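Local coordinates for protein delta-aminolevulinic acid dehydratase (Toxoplasma gondii ME49, PDB 3OBK) that catalyses the condensation of two molecules of 5-aminolevulinic acid into the monopyrrole porphobilinogen, an early step of tetrapyrrole biosynthesis, at residues S45-L50 / A326-T331; D134-P139 / C181-M186; G188-I193 / E254-E259; D262-K267 / E281-P286. All blocks are in the same frame, centred on the assembly; numbering follows the deposited sequence.

How the contacts relate
The four contacts sample a single TIM barrel, and their order along the chain follows its construction. Contact 1 closes the barrel by joining strand 46-53, near the start, to strand 328-331, near the end; contacts 2, 3 and 4 all fall between these ends. Contacts 1, 2 and 4 share the curled sheet, whereas contact 3 joins helices 189-199 and 247-258 outside it. The centres of contacts 3 and 4 lie about 12 Å apart. Those of contacts 2 and 4 are separated by about 18 Å. R189 ties contact 3 to contact 2, and residues of contacts 2 and 4 meet the same bound porphobilinogen, so the outer helices reach the loop that carries S183 of the product pocket.

Contact 1: residues S45-L50 / A326-T331; sequences SLIYPL and ADAVAT
With CG1 of I47 turned anti to its carbonyl carbon (chi1 -55°) and CD1 extended beyond it, the methyl end comes to 4.0 Å from CB of A328, while the branch point itself, I47 CB, lies 4.0 Å from A330 CB. These apolar groups occupy the inner face of a parallel pairing between strands 46-50 and 328-331, whose axes diverge by only 22°. L46 and V329 project from the other face, where helices 310-324 and 334-346 cover them. Between the faces runs a short backbone ladder. V329 N donates to S45 O at 3.0 Å, I47 N to V329 O at 2.9 Å with a nearly straight N-H...O angle of 171°, and T331 N to I47 O at 2.9 Å. I47 thus uses both its N-H and its carbonyl toward the same neighbour. P49 has no N-H with which to extend the series, and instead its CD rests 3.2 Å from T331 O. The hydroxyl of T331 turns elsewhere, to H291 and Y333, and D327 OD2 accepts from M287 N and also forms a salt bridge with R247 of a neighbouring subunit. This is the seam at which a TIM barrel closes, its first barrel strand lying beside its last. The chemistry implies a seam held by backbone polarity, with buried amides and carbonyls paired to each other and apolar side chains shielding them above and below.

Contact 2: residues D134-P139 / C181-M186; sequences DVALDP and CPSDMM. With PBG (3-[5-(aminomethyl)-4-(carboxymethyl)-1H-pyrrol-3-yl]propanoic acid), chain L.
V135 and P182 lie side by side where two neighbouring parallel strands of the TIM barrel, 130-135 and 179-182, reach the C-terminal ends that bear the ligand pocket. Here the packing is tight: V135 CB is 4.1 Å from P182 CB, and the valine backbone is held at both polar atoms. V135 N donates to C181 O at 2.9 Å and V135 O accepts from S183 N. The regular strand pairing ends here, but S183 continues the direct contact, with A136 CB beside its OG. That OG lies between the backbone N and the carbonyl carbon (chi1 61°), the crowded position, from which it donates to the syn lone pair of D134 OD1 at 2.8 Å. It also lies 2.5 Å from PBG N1, a hydrogen bond modelled too short for its length to be trusted. D134 OD1 is also met by the pyrrole nitrogen NA, a weak bond of 3.4 Å. D138, on the looser side, does not touch 181-186; the two sides are bridged by the ligand amine, whose N1 makes a weak bond to D138 OD1. Residues K213, D146, R223, S293 and Y332 supply further bonds to the product. Within 181-186 the chain then forms an Asx turn, in which D184 OD2 accepts from M186 N at 2.8 Å, the donor lying 41° out of the carboxylate plane.

Contact 3: residues G188-I193 / E254-E259; sequences GRVSAI and EADASE
E259 OE1 accepts from S191 N at 3.0 Å and from water 3 at 2.8 Å, bringing a carboxylate to the first turn of helix 189-199, one of the outer helices of the TIM barrel. G188 is the N-cap residue there. E259 follows helix 247-258; its CG is anti to the carbonyl carbon (chi1 -71°) and the chain extends beyond, with CG passing 3.6 Å from S191 CB. S191 OG is hydrogen-bonded to Q20 of a neighbouring subunit. Water 3 also accepts from V190 N and donates to D256 OD1, so one solvent molecule joins both acids to the helix start. A negative group here would be expected to benefit from the helix dipole. V190 fits between the acids, its CG2 3.4 Å from D256 OD1, the two side chains crossing at about a right angle. R189 NH1 and D256 OD1 stay 4.2 Å apart, too far for a salt bridge. Water 2 bridges R189 NH1, weakly, and the other oxygen, D256 OD2, which also meets S211, while R189 NE pairs with D184. The other oxygen of the glutamate is reached through solvent: water 1 accepts from G188 N at 2.9 Å and donates to E259 OE2 at 3.0 Å.

Contact 4: residues D262-K267 / E281-P286; sequences DMLMVK and EKSKLP. With PBG (3-[5-(aminomethyl)-4-(carboxymethyl)-1H-pyrrol-3-yl]propanoic acid), chain L.
Backbone directions of D262 to L264 and S283 to P286 differ by 109°, and where they meet L264 N donates to P286 O at 3.0 Å, almost straight at 169°. This bond lies where the loop after helix 273-282 enters the next strand, beside the start of strand 263-267. The proline ring presses against the same corner, with P286 CD 3.5 Å from D262 O, a carbonyl that also accepts from N26 of a neighbouring subunit. On one side of the corner L264 meets L285. Its CG is anti to the carbonyl carbon (chi1 -56°) and sits 3.7 Å from L285 CD1, the two side chains crossing obliquely, while L264 CD1 reaches 3.6 Å from S283 OG. That hydroxyl has a second task: it accepts from L285 N at 2.9 Å, an ST turn within the loop, consistent with L285 being held against the strand. M263 meets the proline separately, its CG 4.0 Å from P286 CB and the two side chains at about a right angle. D262 OD1 forms a salt bridge with R25 of a neighbouring subunit. Farther along the strand the extended chain of K267 enters the ligand pocket, its NZ 3.1 Å from C4A of the bound porphobilinogen and close to K213 NZ. Helix 273-282 links parallel neighbours 263-267 and 287-291, the beta-alpha-beta unit from which a TIM barrel is built, with the pocket lysine at the C-terminal end of its first strand.

Contact 1: residues S45-L50 / A326-T331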
# COMPACT_ATOMS: atom_id res chain seq x y z
N SER A 45 25.07 15.58 12.84
CA SER A 45 24.24 14.40 12.90
C SER A 45 24.89 13.32 13.78
O SER A 45 24.31 12.25 13.98
CB SER A 45 23.94 13.85 11.49
OG SER A 45 23.18 14.77 10.69
N LEU A 46 26.06 13.58 14.34
CA LEU A 46 26.73 12.60 15.19
C LEU A 46 26.58 12.95 16.68
O LEU A 46 26.65 14.11 17.07
CB LEU A 46 28.22 12.50 14.83
CG LEU A 46 28.56 12.28 13.34
CD1 LEU A 46 30.06 12.21 13.09
CD2 LEU A 46 27.81 11.04 12.73
N ILE A 47 26.35 11.91 17.49
CA ILE A 47 26.28 11.99 18.93
C ILE A 47 27.53 11.30 19.49
O ILE A 47 27.83 10.16 19.11
CB ILE A 47 25.02 11.28 19.47
CG1 ILE A 47 23.75 11.81 18.80
CG2 ILE A 47 24.90 11.47 20.90
CD1 ILE A 47 22.52 11.03 19.12
N TYR A 48 28.23 11.96 20.39
CA TYR A 48 29.49 11.44 20.91
C TYR A 48 29.29 10.94 22.34
O TYR A 48 28.97 11.72 23.23
CB TYR A 48 30.54 12.56 20.88
CG TYR A 48 31.98 12.17 21.20
CD1 TYR A 48 32.45 10.89 20.95
CD2 TYR A 48 32.88 13.10 21.71
CE1 TYR A 48 33.75 10.54 21.22
CE2 TYR A 48 34.22 12.76 21.97
CZ TYR A 48 34.64 11.47 21.72
OH TYR A 48 35.91 11.04 21.97
N PRO A 49 29.47 9.63 22.57
CA PRO A 49 29.23 9.13 23.91
C PRO A 49 30.51 9.01 24.74
O PRO A 49 31.49 8.45 24.28
CB PRO A 49 28.60 7.74 23.67
CG PRO A 49 28.57 7.53 22.18
CD PRO A 49 29.58 8.51 21.63
N LEU A 50 30.46 9.55 25.96
CA LEU A 50 31.63 9.62 26.83
C LEU A 50 31.37 9.03 28.21
O LEU A 50 30.22 8.91 28.66
CB LEU A 50 32.10 11.05 26.99
CG LEU A 50 32.48 11.78 25.70
CD1 LEU A 50 32.55 13.27 25.92
CD2 LEU A 50 33.81 11.20 25.14
N ALA A 326 18.98 6.60 9.63
CA ALA A 326 19.33 7.32 10.87
C ALA A 326 19.39 8.81 10.60
O ALA A 326 20.16 9.27 9.75
CB ALA A 326 20.65 6.88 11.42
N ASP A 327 18.59 9.57 11.32
CA ASP A 327 18.79 10.98 11.36
C ASP A 327 20.06 11.29 12.13
O ASP A 327 20.86 12.11 11.69
CB ASP A 327 17.58 11.65 11.99
CG ASP A 327 16.34 11.43 11.17
OD1 ASP A 327 16.32 11.87 10.00
OD2 ASP A 327 15.41 10.79 11.69
N ALA A 328 20.28 10.64 13.26
CA ALA A 328 21.50 10.87 14.06
C ALA A 328 22.09 9.53 14.36
O ALA A 328 21.35 8.54 14.42
CB ALA A 328 21.17 11.58 15.35
N VAL A 329 23.41 9.48 14.57
CA VAL A 329 24.10 8.24 14.94
C VAL A 329 24.92 8.50 16.20
O VAL A 329 25.69 9.43 16.23
CB VAL A 329 25.05 7.83 13.80
CG1 VAL A 329 25.76 6.53 14.12
CG2 VAL A 329 24.26 7.72 12.46
N ALA A 330 24.74 7.70 17.24
CA ALA A 330 25.59 7.77 18.42
C ALA A 330 26.82 6.91 18.12
O ALA A 330 26.68 5.73 17.81
CB ALA A 330 24.86 7.27 19.66
N THR A 331 28.03 7.47 18.17
CA THR A 331 29.20 6.66 17.83
C THR A 331 30.44 7.12 18.54
O THR A 331 30.67 8.31 18.60
CB THR A 331 29.46 6.61 16.28
OG1 THR A 331 30.70 5.95 16.01
CG2 THR A 331 29.48 8.01 15.70

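Contact 2: residues D134-P139 / C181-M186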
# COMPACT_ATOMS: atom_id res chain seq x y z
N ASP A 134 21.78 8.95 30.02
CA ASP A 134 21.11 7.68 30.01
C ASP A 134 20.17 7.57 31.22
O ASP A 134 20.41 8.20 32.26
CB ASP A 134 22.16 6.57 30.03
CG ASP A 134 21.58 5.21 29.81
OD1 ASP A 134 21.60 4.71 28.65
OD2 ASP A 134 21.09 4.63 30.82
N VAL A 135 19.08 6.81 31.06
CA VAL A 135 18.20 6.43 32.18
C VAL A 135 18.12 4.91 32.22
O VAL A 135 17.79 4.27 31.23
CB VAL A 135 16.81 7.07 32.08
CG1 VAL A 135 15.85 6.51 33.15
CG2 VAL A 135 16.93 8.60 32.17
N ALA A 136 18.47 4.36 33.37
CA ALA A 136 18.68 2.92 33.53
C ALA A 136 19.50 2.74 34.78
O ALA A 136 20.32 3.60 35.14
CB ALA A 136 19.38 2.29 32.34
N LEU A 137 19.25 1.65 35.47
CA LEU A 137 19.85 1.47 36.79
C LEU A 137 21.15 0.72 36.71
O LEU A 137 21.80 0.57 37.70
CB LEU A 137 18.90 0.72 37.70
CG LEU A 137 17.53 1.36 37.86
CD1 LEU A 137 16.71 0.57 38.87
CD2 LEU A 137 17.62 2.80 38.29
N ASP A 138 21.54 0.23 35.55
CA ASP A 138 22.65 -0.71 35.58
C ASP A 138 23.96 -0.11 36.01
O ASP A 138 24.75 -0.80 36.62
CB ASP A 138 22.82 -1.59 34.32
CG ASP A 138 22.61 -0.87 33.02
OD1 ASP A 138 21.68 -0.04 32.89
OD2 ASP A 138 23.35 -1.24 32.09
N PRO A 139 24.20 1.18 35.73
CA PRO A 139 25.47 1.71 36.21
C PRO A 139 25.51 1.82 37.72
O PRO A 139 26.57 2.02 38.29
CB PRO A 139 25.56 3.10 35.56
CG PRO A 139 24.56 3.11 34.42
CD PRO A 139 23.52 2.08 34.78
N CYS A 181 17.49 9.60 28.08
CA CYS A 181 17.52 8.48 27.13
C CYS A 181 17.33 7.15 27.84
O CYS A 181 18.32 6.53 28.24
CB CYS A 181 18.85 8.49 26.40
SG CYS A 181 19.24 10.12 25.72
N PRO A 182 16.07 6.72 28.02
CA PRO A 182 15.86 5.51 28.78
C PRO A 182 16.24 4.27 28.00
O PRO A 182 15.57 3.94 27.03
CB PRO A 182 14.36 5.52 29.12
CG PRO A 182 13.80 6.82 28.62
CD PRO A 182 14.84 7.48 27.78
N SER A 183 17.27 3.57 28.46
CA SER A 183 17.80 2.40 27.77
C SER A 183 17.44 1.10 28.48
O SER A 183 18.03 0.05 28.21
CB SER A 183 19.31 2.51 27.69
OG SER A 183 19.86 2.54 29.00
N ASP A 184 16.42 1.17 29.33
CA ASP A 184 16.10 0.12 30.30
C ASP A 184 15.29 -1.03 29.76
O ASP A 184 15.40 -2.13 30.28
CB ASP A 184 15.27 0.74 31.42
CG ASP A 184 14.11 1.56 30.87
OD1 ASP A 184 14.38 2.64 30.31
OD2 ASP A 184 12.95 1.09 30.98
N MET A 185 14.44 -0.75 28.77
CA MET A 185 13.50 -1.70 28.18
C MET A 185 12.44 -2.25 29.15
O MET A 185 11.89 -3.35 28.96
CB MET A 185 14.26 -2.80 27.44
CG MET A 185 14.97 -2.31 26.18
SD MET A 185 13.89 -1.71 24.85
CE MET A 185 13.31 -3.25 24.16
N MET A 186 12.11 -1.46 30.16
CA MET A 186 10.94 -1.76 30.98
C MET A 186 9.74 -1.40 30.16
O MET A 186 9.82 -0.53 29.31
CB MET A 186 10.93 -0.95 32.27
CG MET A 186 12.10 -1.28 33.20
SD MET A 186 12.19 -3.02 33.68
CE MET A 186 13.40 -3.77 32.57
CHA PBG L . 22.68 0.51 29.90
C1A PBG L . 23.43 0.74 28.63
C2A PBG L . 24.17 -0.20 27.92
C3A PBG L . 24.67 0.47 26.81
C4A PBG L . 24.15 1.75 26.84
NA PBG L . 23.43 1.90 27.95
C5A PBG L . 24.54 -1.60 28.32
C6A PBG L . 23.45 -2.59 28.36
O1A PBG L . 22.28 -2.14 28.42
O2A PBG L . 23.72 -3.81 28.42
C7A PBG L . 25.58 -0.11 25.81
C8A PBG L . 26.24 0.83 24.87
C9A PBG L . 27.38 0.34 24.07
O3A PBG L . 28.16 1.17 23.64
O4A PBG L . 27.73 -0.85 24.05
N1 PBG L . 21.26 0.62 29.88

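Contact 3: residues G188-I193 / E254-E259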
# COMPACT_ATOMS: atom_id res chain seq x y z
N GLY A 188 6.43 0.40 29.36
CA GLY A 188 5.68 1.59 29.78
C GLY A 188 6.48 2.72 30.37
O GLY A 188 5.91 3.70 30.78
N ARG A 189 7.81 2.62 30.39
CA ARG A 189 8.58 3.69 31.04
C ARG A 189 8.48 5.04 30.33
O ARG A 189 8.53 6.07 31.00
CB ARG A 189 10.06 3.27 31.28
CG ARG A 189 11.08 3.56 30.20
CD ARG A 189 10.99 2.62 29.01
NE ARG A 189 12.32 2.37 28.46
CZ ARG A 189 12.57 1.85 27.26
NH1 ARG A 189 11.59 1.55 26.44
NH2 ARG A 189 13.83 1.68 26.87
N VAL A 190 8.31 5.05 29.00
CA VAL A 190 8.33 6.34 28.29
C VAL A 190 7.21 7.21 28.82
O VAL A 190 7.42 8.34 29.21
CB VAL A 190 8.23 6.23 26.75
CG1 VAL A 190 8.11 7.62 26.16
CG2 VAL A 190 9.49 5.49 26.15
N SER A 191 6.01 6.69 28.84
CA SER A 191 4.87 7.49 29.24
C SER A 191 4.98 7.92 30.68
O SER A 191 4.57 9.03 31.02
CB SER A 191 3.57 6.71 29.07
OG SER A 191 2.45 7.54 29.33
N ALA A 192 5.51 7.03 31.53
CA ALA A 192 5.57 7.29 32.96
C ALA A 192 6.57 8.40 33.19
O ALA A 192 6.32 9.33 33.99
CB ALA A 192 5.95 6.02 33.73
N ILE A 193 7.71 8.30 32.51
CA ILE A 193 8.75 9.32 32.64
C ILE A 193 8.22 10.64 32.10
O ILE A 193 8.42 11.67 32.69
CB ILE A 193 10.06 8.95 31.92
CG1 ILE A 193 10.71 7.77 32.65
CG2 ILE A 193 10.95 10.16 31.91
CD1 ILE A 193 11.69 6.89 31.89
N GLU A 254 5.80 1.65 17.79
CA GLU A 254 4.47 2.28 17.79
C GLU A 254 4.07 2.71 19.20
O GLU A 254 3.49 3.78 19.40
CB GLU A 254 3.39 1.37 17.17
N ALA A 255 4.37 1.89 20.20
CA ALA A 255 4.01 2.22 21.57
C ALA A 255 4.81 3.41 22.16
O ALA A 255 4.27 4.18 22.93
CB ALA A 255 4.14 0.97 22.46
N ASP A 256 6.09 3.55 21.81
CA ASP A 256 6.85 4.65 22.35
C ASP A 256 6.43 5.93 21.70
O ASP A 256 6.42 6.97 22.34
CB ASP A 256 8.35 4.44 22.19
CG ASP A 256 8.90 3.32 23.08
OD1 ASP A 256 8.31 2.94 24.15
OD2 ASP A 256 9.95 2.85 22.69
N ALA A 257 6.06 5.86 20.42
CA ALA A 257 5.49 7.01 19.73
C ALA A 257 4.25 7.52 20.45
O ALA A 257 4.13 8.72 20.73
CB ALA A 257 5.14 6.67 18.33
N SER A 258 3.32 6.63 20.74
CA SER A 258 2.04 7.08 21.30
C SER A 258 2.15 7.40 22.81
O SER A 258 1.31 8.10 23.35
CB SER A 258 0.93 6.07 21.02
OG SER A 258 1.26 4.84 21.60
N GLU A 259 3.21 6.91 23.45
CA GLU A 259 3.56 7.36 24.81
C GLU A 259 4.25 8.73 24.88
O GLU A 259 4.57 9.20 25.96
CB GLU A 259 4.44 6.30 25.50
CG GLU A 259 3.65 5.05 25.86
CD GLU A 259 4.49 3.95 26.54
OE1 GLU A 259 5.50 4.24 27.25
OE2 GLU A 259 4.08 2.75 26.38
O HOH W 1 5.68 0.26 26.53
O HOH W 2 10.48 0.64 24.03
O HOH W 3 7.84 2.71 26.82

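Contact 4: residues D262-K267 / E281-P286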
# COMPACT_ATOMS: atom_id res chain seq x y z
N ASP A 262 10.08 11.73 21.72
CA ASP A 262 10.53 12.71 20.75
C ASP A 262 11.41 12.07 19.65
O ASP A 262 11.48 12.60 18.54
CB ASP A 262 11.36 13.78 21.48
CG ASP A 262 10.56 14.53 22.52
OD1 ASP A 262 9.64 15.28 22.12
OD2 ASP A 262 10.86 14.41 23.74
N MET A 263 12.15 11.00 20.01
CA MET A 263 12.99 10.26 19.05
C MET A 263 13.04 8.80 19.44
O MET A 263 12.89 8.46 20.62
CB MET A 263 14.42 10.79 19.02
CG MET A 263 14.53 12.30 18.72
SD MET A 263 16.23 12.90 18.59
CE MET A 263 15.91 14.66 18.82
N LEU A 264 13.27 7.95 18.44
CA LEU A 264 13.40 6.52 18.62
C LEU A 264 14.78 6.03 18.23
O LEU A 264 15.31 6.40 17.18
CB LEU A 264 12.36 5.80 17.81
CG LEU A 264 10.93 6.24 18.11
CD1 LEU A 264 9.99 5.58 17.09
CD2 LEU A 264 10.50 5.97 19.55
N MET A 265 15.37 5.23 19.10
CA MET A 265 16.71 4.69 18.97
C MET A 265 16.63 3.20 18.68
O MET A 265 15.84 2.47 19.31
CB MET A 265 17.45 4.92 20.27
CG MET A 265 18.80 4.18 20.44
SD MET A 265 20.23 5.01 19.73
CE MET A 265 20.42 6.43 20.81
N VAL A 266 17.41 2.74 17.71
CA VAL A 266 17.62 1.30 17.49
C VAL A 266 19.05 1.02 17.85
O VAL A 266 19.95 1.76 17.45
CB VAL A 266 17.45 0.89 16.02
CG1 VAL A 266 17.85 -0.62 15.81
CG2 VAL A 266 16.05 1.20 15.55
N LYS A 267 19.24 -0.06 18.58
CA LYS A 267 20.54 -0.41 19.11
C LYS A 267 20.56 -1.87 19.31
O LYS A 267 19.59 -2.42 19.82
CB LYS A 267 20.67 0.25 20.45
CG LYS A 267 21.94 -0.06 21.26
CD LYS A 267 21.79 0.77 22.50
CE LYS A 267 22.59 0.36 23.68
NZ LYS A 267 21.93 0.99 24.89
N GLU A 281 10.52 3.75 8.05
CA GLU A 281 9.48 3.73 7.04
C GLU A 281 8.13 4.00 7.69
O GLU A 281 7.32 4.71 7.15
CB GLU A 281 9.50 2.35 6.34
CG GLU A 281 8.48 2.12 5.22
CD GLU A 281 8.69 0.77 4.48
OE1 GLU A 281 9.25 -0.19 5.11
OE2 GLU A 281 8.26 0.66 3.29
N LYS A 282 7.93 3.46 8.88
CA LYS A 282 6.64 3.51 9.56
C LYS A 282 6.50 4.65 10.60
O LYS A 282 5.39 5.13 10.86
CB LYS A 282 6.32 2.12 10.16
CG LYS A 282 5.46 1.26 9.16
CD LYS A 282 5.85 -0.20 8.99
CE LYS A 282 5.61 -0.67 7.51
NZ LYS A 282 4.17 -0.74 7.01
N SER A 283 7.60 5.14 11.16
CA SER A 283 7.52 6.17 12.18
C SER A 283 7.41 7.56 11.59
O SER A 283 7.83 7.81 10.46
CB SER A 283 8.77 6.16 13.04
OG SER A 283 8.58 6.99 14.15
N LYS A 284 6.86 8.48 12.38
CA LYS A 284 6.94 9.90 12.05
C LYS A 284 7.90 10.64 12.98
O LYS A 284 7.96 11.86 12.93
CB LYS A 284 5.56 10.56 12.09
CG LYS A 284 4.49 9.86 11.29
CD LYS A 284 4.79 9.86 9.77
CE LYS A 284 3.81 8.91 9.01
NZ LYS A 284 3.63 7.61 9.81
N LEU A 285 8.66 9.90 13.80
CA LEU A 285 9.62 10.50 14.72
C LEU A 285 11.02 10.41 14.21
O LEU A 285 11.36 9.51 13.47
CB LEU A 285 9.56 9.80 16.08
CG LEU A 285 8.23 9.85 16.86
CD1 LEU A 285 8.34 8.95 18.04
CD2 LEU A 285 7.91 11.25 17.29
N PRO A 286 11.89 11.34 14.62
CA PRO A 286 13.28 11.13 14.21
C PRO A 286 13.92 9.84 14.75
O PRO A 286 13.59 9.38 15.85
CB PRO A 286 14.01 12.36 14.76
CG PRO A 286 12.96 13.38 14.88
CD PRO A 286 11.63 12.71 15.09
CHA PBG L . 22.68 0.51 29.90
C1A PBG L . 23.43 0.74 28.63
C2A PBG L . 24.17 -0.20 27.92
C3A PBG L . 24.67 0.47 26.81
C4A PBG L . 24.15 1.75 26.84
NA PBG L . 23.43 1.90 27.95
C5A PBG L . 24.54 -1.60 28.32
C6A PBG L . 23.45 -2.59 28.36
O1A PBG L . 22.28 -2.14 28.42
O2A PBG L . 23.72 -3.81 28.42
C7A PBG L . 25.58 -0.11 25.81
C8A PBG L . 26.24 0.83 24.87
C9A PBG L . 27.38 0.34 24.07
O3A PBG L . 28.16 1.17 23.64
O4A PBG L . 27.73 -0.85 24.05
N1 PBG L . 21.26 0.62 29.88